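Local atomic coordinates of DUF917 domain-containing protein (Chromobacterium violaceum, PDB entry 2O3I), a protein that is of unknown function but carries N- and C-terminal sequence regions of the S-methyl thiohydantoin desulfurase-like (S-Me-THD-like) family. Residues R91-S96 with P155-G160; S321-V324 with Q329-F332. The protein carries 2 engineered substitutions. All coordinates share one frame; numbering follows the deposited sequence.

How the contacts relate
The two contacts follow one another along the chain and neither nest nor cross. Contact 1 comes first, in the S-Me-THD-like N-terminal region. It joins the last turns of helix 81-96 to strand 156-159 of the mixed sheet and closes a loop of 58 residues. The chain then enters the S-Me-THD-like C-terminal region. There contact 2 closes a short loop of four residues, bringing segment 329-332 back against strand 319-324 of the antiparallel sheet. The contacts lie on opposite sides of the chain's centre. Their own centres are 37 Å apart and their nearest atoms about 25 Å apart, so each holds a different part of the fold.

Contact 1. Residues R91-S96 with P155-G160; sequences RQRLES and PAFLAG
Arg93 places its guanidinium beside Phe157 and Pro155, and its NH2 is held by a salt bridge to Glu167 on the adjacent strand 165-171. The other terminal nitrogen makes the closest approach to the 155-160 segment. Arg93 NH1 lies 3.7 Å from Phe157 CZ and 3.9 Å from Phe157 CE1. It meets the ring at its edge, near the ring plane. The guanidinium and ring planes stand 67° apart, so the two groups do not stack. Pro155 CG lies 4.4 Å from Arg93 NH2 and adds a looser contact. The peptide bond before Pro155 is cis. Arg93 leaves the helix with CG anti to the backbone nitrogen (chi1 176°), then bends at chi2 and chi3, which sets NH1 beside the edge of the Phe157 ring. On the helix itself, Ser96 OG donates to Arg93 O at 2.7 Å.

Phe157 is buried, and its ring also touches Ala89 and Ala90 of helix 81-96 and Met210 of strand 203-211. The contact therefore packs the C-terminal part of this helix on the mixed sheet, where strand 156-159 lies between strands 203-211 and 165-171. No hydrogen bond crosses between the two segments. Because the arginine nitrogen faces a ring edge rather than a pi face, its charge is probably balanced mainly by Glu167, while Phe157 and Pro155 supply apolar contact.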
ATOM      1  N   ARG A  91       6.328 -18.004   9.273  1.00 28.35           N
ATOM      2  CA  ARG A  91       6.510 -19.131  10.177  1.00 31.24           C
ATOM      3  C   ARG A  91       5.814 -18.865  11.512  1.00 30.99           C
ATOM      4  O   ARG A  91       5.183 -19.756  12.085  1.00 29.68           O
ATOM      5  CB  ARG A  91       8.000 -19.382  10.418  1.00 32.62           C
ATOM      6  CG  ARG A  91       8.284 -20.356  11.556  1.00 35.78           C
ATOM      7  CD  ARG A  91       9.776 -20.578  11.745  1.00 40.10           C
ATOM      8  NE  ARG A  91      10.157 -21.936  11.372  1.00 46.20           N
ATOM      9  CZ  ARG A  91      11.412 -22.365  11.279  1.00 47.54           C
ATOM     10  NH1 ARG A  91      12.419 -21.539  11.528  1.00 48.88           N
ATOM     11  NH2 ARG A  91      11.656 -23.624  10.940  1.00 49.86           N
ATOM     12  N   GLN A  92       5.948 -17.641  12.014  1.00 30.10           N
ATOM     13  CA  GLN A  92       5.316 -17.279  13.276  1.00 30.20           C
ATOM     14  C   GLN A  92       3.789 -17.386  13.156  1.00 28.61           C
ATOM     15  O   GLN A  92       3.111 -17.897  14.053  1.00 29.01           O
ATOM     16  CB  GLN A  92       5.713 -15.855  13.679  1.00 29.40           C
ATOM     17  CG  GLN A  92       5.057 -15.387  14.974  1.00 33.85           C
ATOM     18  CD  GLN A  92       5.441 -13.963  15.348  1.00 38.20           C
ATOM     19  OE1 GLN A  92       6.557 -13.705  15.813  1.00 41.16           O
ATOM     20  NE2 GLN A  92       4.518 -13.027  15.135  1.00 38.64           N
ATOM     21  N   ARG A  93       3.249 -16.912  12.041  1.00 26.72           N
ATOM     22  CA  ARG A  93       1.812 -16.971  11.839  1.00 26.90           C
ATOM     23  C   ARG A  93       1.349 -18.415  11.803  1.00 27.01           C
ATOM     24  O   ARG A  93       0.322 -18.756  12.388  1.00 27.67           O
ATOM     25  CB  ARG A  93       1.417 -16.268  10.536  1.00 27.82           C
ATOM     26  CG  ARG A  93      -0.059 -16.373  10.223  1.00 29.55           C
ATOM     27  CD  ARG A  93      -0.906 -15.718  11.307  1.00 32.00           C
ATOM     28  NE  ARG A  93      -1.436 -14.442  10.846  1.00 38.66           N
ATOM     29  CZ  ARG A  93      -0.710 -13.346  10.672  1.00 40.57           C
ATOM     30  NH1 ARG A  93       0.587 -13.354  10.933  1.00 43.59           N
ATOM     31  NH2 ARG A  93      -1.277 -12.247  10.200  1.00 44.38           N
ATOM     32  N   LEU A  94       2.104 -19.266  11.115  1.00 26.66           N
ATOM     33  CA  LEU A  94       1.751 -20.675  11.020  1.00 27.30           C
ATOM     34  C   LEU A  94       1.821 -21.321  12.397  1.00 28.89           C
ATOM     35  O   LEU A  94       1.002 -22.175  12.735  1.00 28.13           O
ATOM     36  CB  LEU A  94       2.690 -21.393  10.049  1.00 25.97           C
ATOM     37  CG  LEU A  94       2.438 -21.127   8.558  1.00 28.17           C
ATOM     38  CD1 LEU A  94       3.606 -21.656   7.746  1.00 24.11           C
ATOM     39  CD2 LEU A  94       1.117 -21.781   8.119  1.00 24.49           C
ATOM     40  N   GLU A  95       2.799 -20.908  13.195  1.00 29.42           N
ATOM     41  CA  GLU A  95       2.944 -21.456  14.537  1.00 31.08           C
ATOM     42  C   GLU A  95       1.717 -21.077  15.371  1.00 32.30           C
ATOM     43  O   GLU A  95       1.197 -21.888  16.146  1.00 30.49           O
ATOM     44  CB  GLU A  95       4.221 -20.923  15.195  1.00 30.51           C
ATOM     45  N   SER A  96       1.246 -19.846  15.200  1.00 32.41           N
ATOM     46  CA  SER A  96       0.085 -19.395  15.959  1.00 34.73           C
ATOM     47  C   SER A  96      -1.175 -20.163  15.552  1.00 34.46           C
ATOM     48  O   SER A  96      -2.147 -20.208  16.299  1.00 34.81           O
ATOM     49  CB  SER A  96      -0.136 -17.891  15.767  1.00 33.12           C
ATOM     50  OG  SER A  96      -0.773 -17.623  14.532  1.00 37.41           O
ATOM     51  N   PRO A 155      -2.418 -13.765   3.879  1.00 20.93           N
ATOM     52  CA  PRO A 155      -1.447 -12.746   4.280  1.00 21.54           C
ATOM     53  C   PRO A 155      -0.158 -12.737   3.468  1.00 24.23           C
ATOM     54  O   PRO A 155       0.420 -13.789   3.179  1.00 23.87           O
ATOM     55  CB  PRO A 155      -1.183 -13.085   5.742  1.00 21.75           C
ATOM     56  CG  PRO A 155      -2.453 -13.718   6.189  1.00 19.84           C
ATOM     57  CD  PRO A 155      -2.777 -14.614   5.025  1.00 22.00           C
ATOM     58  N   ALA A 156       0.284 -11.537   3.100  1.00 23.84           N
ATOM     59  CA  ALA A 156       1.526 -11.370   2.354  1.00 24.77           C
ATOM     60  C   ALA A 156       2.463 -10.602   3.292  1.00 25.45           C
ATOM     61  O   ALA A 156       2.029  -9.692   4.000  1.00 26.56           O
ATOM     62  CB  ALA A 156       1.282 -10.577   1.087  1.00 23.21           C
ATOM     63  N   PHE A 157       3.737 -10.971   3.313  1.00 23.01           N
ATOM     64  CA  PHE A 157       4.669 -10.292   4.198  1.00 23.63           C
ATOM     65  C   PHE A 157       5.816  -9.636   3.432  1.00 23.79           C
ATOM     66  O   PHE A 157       6.492 -10.286   2.642  1.00 23.41           O
ATOM     67  CB  PHE A 157       5.238 -11.287   5.222  1.00 23.69           C
ATOM     68  CG  PHE A 157       4.185 -11.994   6.047  1.00 24.78           C
ATOM     69  CD1 PHE A 157       3.507 -11.326   7.070  1.00 27.16           C
ATOM     70  CD2 PHE A 157       3.859 -13.319   5.786  1.00 24.79           C
ATOM     71  CE1 PHE A 157       2.511 -11.975   7.823  1.00 27.90           C
ATOM     72  CE2 PHE A 157       2.869 -13.977   6.526  1.00 26.42           C
ATOM     73  CZ  PHE A 157       2.192 -13.301   7.548  1.00 26.89           C
ATOM     74  N   LEU A 158       6.004  -8.337   3.658  1.00 24.51           N
ATOM     75  CA  LEU A 158       7.091  -7.580   3.046  1.00 27.35           C
ATOM     76  C   LEU A 158       8.018  -7.180   4.190  1.00 28.24           C
ATOM     77  O   LEU A 158       7.560  -6.707   5.229  1.00 28.23           O
ATOM     78  CB  LEU A 158       6.567  -6.331   2.342  1.00 27.30           C
ATOM     79  CG  LEU A 158       5.820  -6.551   1.033  1.00 28.23           C
ATOM     80  CD1 LEU A 158       5.223  -5.219   0.586  1.00 31.36           C
ATOM     81  CD2 LEU A 158       6.758  -7.118  -0.027  1.00 23.25           C
ATOM     82  N   ALA A 159       9.320  -7.371   4.007  1.00 29.68           N
ATOM     83  CA  ALA A 159      10.261  -7.049   5.068  1.00 30.30           C
ATOM     84  C   ALA A 159      11.482  -6.257   4.625  1.00 30.25           C
ATOM     85  O   ALA A 159      11.952  -6.396   3.495  1.00 30.25           O
ATOM     86  CB  ALA A 159      10.696  -8.331   5.756  1.00 28.53           C
ATOM     87  N   GLY A 160      11.978  -5.423   5.538  1.00 33.60           N
ATOM     88  CA  GLY A 160      13.157  -4.608   5.286  1.00 35.52           C
ATOM     89  C   GLY A 160      14.406  -5.335   5.756  1.00 37.65           C
ATOM     90  O   GLY A 160      14.327  -6.466   6.239  1.00 37.37           O
TER

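Contact 2. Residues S321-V324 with Q329-F332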
ATOM      1  N   SER A 321      15.407 -16.608 -24.734  1.00 22.74           N
ATOM      2  CA  SER A 321      16.691 -16.450 -24.059  1.00 25.95           C
ATOM      3  C   SER A 321      17.863 -16.257 -25.002  1.00 25.20           C
ATOM      4  O   SER A 321      17.893 -16.809 -26.101  1.00 25.92           O
ATOM      5  CB  SER A 321      16.974 -17.663 -23.164  1.00 25.83           C
ATOM      6  OG  SER A 321      16.008 -17.768 -22.143  1.00 29.44           O
ATOM      7  N   TYR A 322      18.840 -15.489 -24.542  1.00 25.22           N
ATOM      8  CA  TYR A 322      20.024 -15.208 -25.333  1.00 25.30           C
ATOM      9  C   TYR A 322      21.100 -16.252 -25.074  1.00 25.72           C
ATOM     10  O   TYR A 322      21.112 -16.921 -24.033  1.00 24.12           O
ATOM     11  CB  TYR A 322      20.608 -13.840 -24.964  1.00 23.40           C
ATOM     12  CG  TYR A 322      19.615 -12.707 -24.898  1.00 26.35           C
ATOM     13  CD1 TYR A 322      18.934 -12.280 -26.038  1.00 26.95           C
ATOM     14  CD2 TYR A 322      19.352 -12.063 -23.688  1.00 26.73           C
ATOM     15  CE1 TYR A 322      18.012 -11.240 -25.972  1.00 27.45           C
ATOM     16  CE2 TYR A 322      18.435 -11.023 -23.610  1.00 26.07           C
ATOM     17  CZ  TYR A 322      17.767 -10.619 -24.753  1.00 27.77           C
ATOM     18  OH  TYR A 322      16.835  -9.615 -24.674  1.00 27.59           O
ATOM     19  N   PHE A 323      21.988 -16.392 -26.049  1.00 25.58           N
ATOM     20  CA  PHE A 323      23.136 -17.262 -25.919  1.00 26.46           C
ATOM     21  C   PHE A 323      24.284 -16.567 -26.631  1.00 28.29           C
ATOM     22  O   PHE A 323      24.270 -16.388 -27.850  1.00 27.15           O
ATOM     23  CB  PHE A 323      22.926 -18.660 -26.510  1.00 25.65           C
ATOM     24  CG  PHE A 323      24.082 -19.587 -26.227  1.00 27.51           C
ATOM     25  CD1 PHE A 323      25.240 -19.549 -27.011  1.00 26.40           C
ATOM     26  CD2 PHE A 323      24.074 -20.396 -25.089  1.00 28.46           C
ATOM     27  CE1 PHE A 323      26.373 -20.293 -26.659  1.00 26.67           C
ATOM     28  CE2 PHE A 323      25.207 -21.146 -24.728  1.00 27.00           C
ATOM     29  CZ  PHE A 323      26.355 -21.090 -25.513  1.00 26.57           C
ATOM     30  N   VAL A 324      25.270 -16.151 -25.849  1.00 30.32           N
ATOM     31  CA  VAL A 324      26.426 -15.477 -26.393  1.00 30.69           C
ATOM     32  C   VAL A 324      27.535 -16.508 -26.595  1.00 33.30           C
ATOM     33  O   VAL A 324      28.102 -17.032 -25.637  1.00 32.01           O
ATOM     34  CB  VAL A 324      26.898 -14.364 -25.443  1.00 30.06           C
ATOM     35  CG1 VAL A 324      27.936 -13.481 -26.143  1.00 28.80           C
ATOM     36  CG2 VAL A 324      25.700 -13.535 -24.992  1.00 25.64           C
ATOM     37  N   GLN A 329      30.913 -15.899 -20.128  1.00 42.10           N
ATOM     38  CA  GLN A 329      29.490 -15.873 -19.822  1.00 39.03           C
ATOM     39  C   GLN A 329      28.670 -16.047 -21.092  1.00 35.79           C
ATOM     40  O   GLN A 329      28.753 -15.242 -22.015  1.00 35.18           O
ATOM     41  CB  GLN A 329      29.127 -14.554 -19.132  1.00 39.53           C
ATOM     42  CG  GLN A 329      27.732 -14.531 -18.512  1.00 42.63           C
ATOM     43  CD  GLN A 329      27.494 -15.690 -17.561  1.00 43.87           C
ATOM     44  OE1 GLN A 329      28.265 -15.914 -16.627  1.00 46.38           O
ATOM     45  NE2 GLN A 329      26.417 -16.434 -17.794  1.00 45.03           N
ATOM     46  N   HIS A 330      27.872 -17.109 -21.124  1.00 34.51           N
ATOM     47  CA  HIS A 330      27.035 -17.426 -22.273  1.00 31.28           C
ATOM     48  C   HIS A 330      25.591 -16.975 -22.103  1.00 29.48           C
ATOM     49  O   HIS A 330      24.924 -16.655 -23.090  1.00 27.30           O
ATOM     50  CB  HIS A 330      27.062 -18.936 -22.533  1.00 31.50           C
ATOM     51  CG  HIS A 330      28.434 -19.482 -22.797  1.00 35.30           C
ATOM     52  ND1 HIS A 330      29.210 -19.068 -23.859  1.00 35.11           N
ATOM     53  CD2 HIS A 330      29.165 -20.414 -22.139  1.00 35.29           C
ATOM     54  CE1 HIS A 330      30.360 -19.721 -23.845  1.00 35.07           C
ATOM     55  NE2 HIS A 330      30.356 -20.543 -22.811  1.00 38.24           N
ATOM     56  N   VAL A 331      25.113 -16.959 -20.856  1.00 28.28           N
ATOM     57  CA  VAL A 331      23.734 -16.570 -20.553  1.00 26.56           C
ATOM     58  C   VAL A 331      23.606 -15.249 -19.782  1.00 27.98           C
ATOM     59  O   VAL A 331      24.364 -14.963 -18.852  1.00 24.01           O
ATOM     60  CB  VAL A 331      22.996 -17.694 -19.776  1.00 24.43           C
ATOM     61  CG1 VAL A 331      23.059 -18.981 -20.576  1.00 24.12           C
ATOM     62  CG2 VAL A 331      23.612 -17.890 -18.383  1.00 22.73           C
ATOM     63  N   PHE A 332      22.623 -14.450 -20.184  1.00 30.16           N
ATOM     64  CA  PHE A 332      22.395 -13.146 -19.579  1.00 30.57           C
ATOM     65  C   PHE A 332      20.912 -12.825 -19.455  1.00 30.84           C
ATOM     66  O   PHE A 332      20.108 -13.204 -20.307  1.00 30.14           O
ATOM     67  CB  PHE A 332      23.009 -12.041 -20.444  1.00 31.86           C
ATOM     68  CG  PHE A 332      24.502 -12.078 -20.540  1.00 33.19           C
ATOM     69  CD1 PHE A 332      25.279 -11.239 -19.741  1.00 34.73           C
ATOM     70  CD2 PHE A 332      25.134 -12.909 -21.459  1.00 33.80           C
ATOM     71  CE1 PHE A 332      26.666 -11.224 -19.856  1.00 35.97           C
ATOM     72  CE2 PHE A 332      26.522 -12.907 -21.585  1.00 35.38           C
ATOM     73  CZ  PHE A 332      27.291 -12.062 -20.782  1.00 37.33           C
TER
HETATM   74  O   HOH W   1      17.985 -14.093 -21.749  1.00 19.43           O
HETATM   75  O   HOH W   2      20.578 -16.105 -21.521  1.00 24.11           O
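Val324 and His330 are joined by two hydrogen bonds. Val324 N donates to His330 O at 2.8 Å, with an N-H...O angle of 174°. His330 ND1 returns a bond to Val324 O at 2.9 Å. That oxygen lies in the imidazole plane, and the donor approaches nearly in line with the C=O bond. The histidine side chain thus takes a place that a backbone N-H would fill in a regular antiparallel pair. This bond shows that ND1 carries a proton and fixes the rotation of the ring.

Farther from the connecting loop, two waters stand between the segments. Water 1 accepts from Tyr322 N and donates to Phe332 O at 2.7 Å. Water 2 donates to Tyr322 O and accepts from Phe332 N at 3.0 Å. Direct pairing near the loop therefore gives way to water-bridged pairing.

The side chains pack around this frame. Phe323 and His330 run side by side with nearly parallel planes, but the rings are slid apart, their centroids 5.1 Å from each other. Phe323 CE2 touches His330 CB at 3.6 Å. Val324 CG2 lies beside the nitrogen of its own backbone and meets Phe332 CE2 at 3.6 Å. Gln329 CG lies over one face of the Phe332 ring, offset toward its rim, while Gln329 NE2 donates to Val331 O at 2.7 Å.

On its other side, strand 319-324 pairs with strand 352-358, through Ser321 with Ile356 and Phe323 with Ala354. Tyr322 and Phe332 both pack on Leu337 of helix 334-337, and Val331 faces Gln15 and Phe19 of helix 10-19.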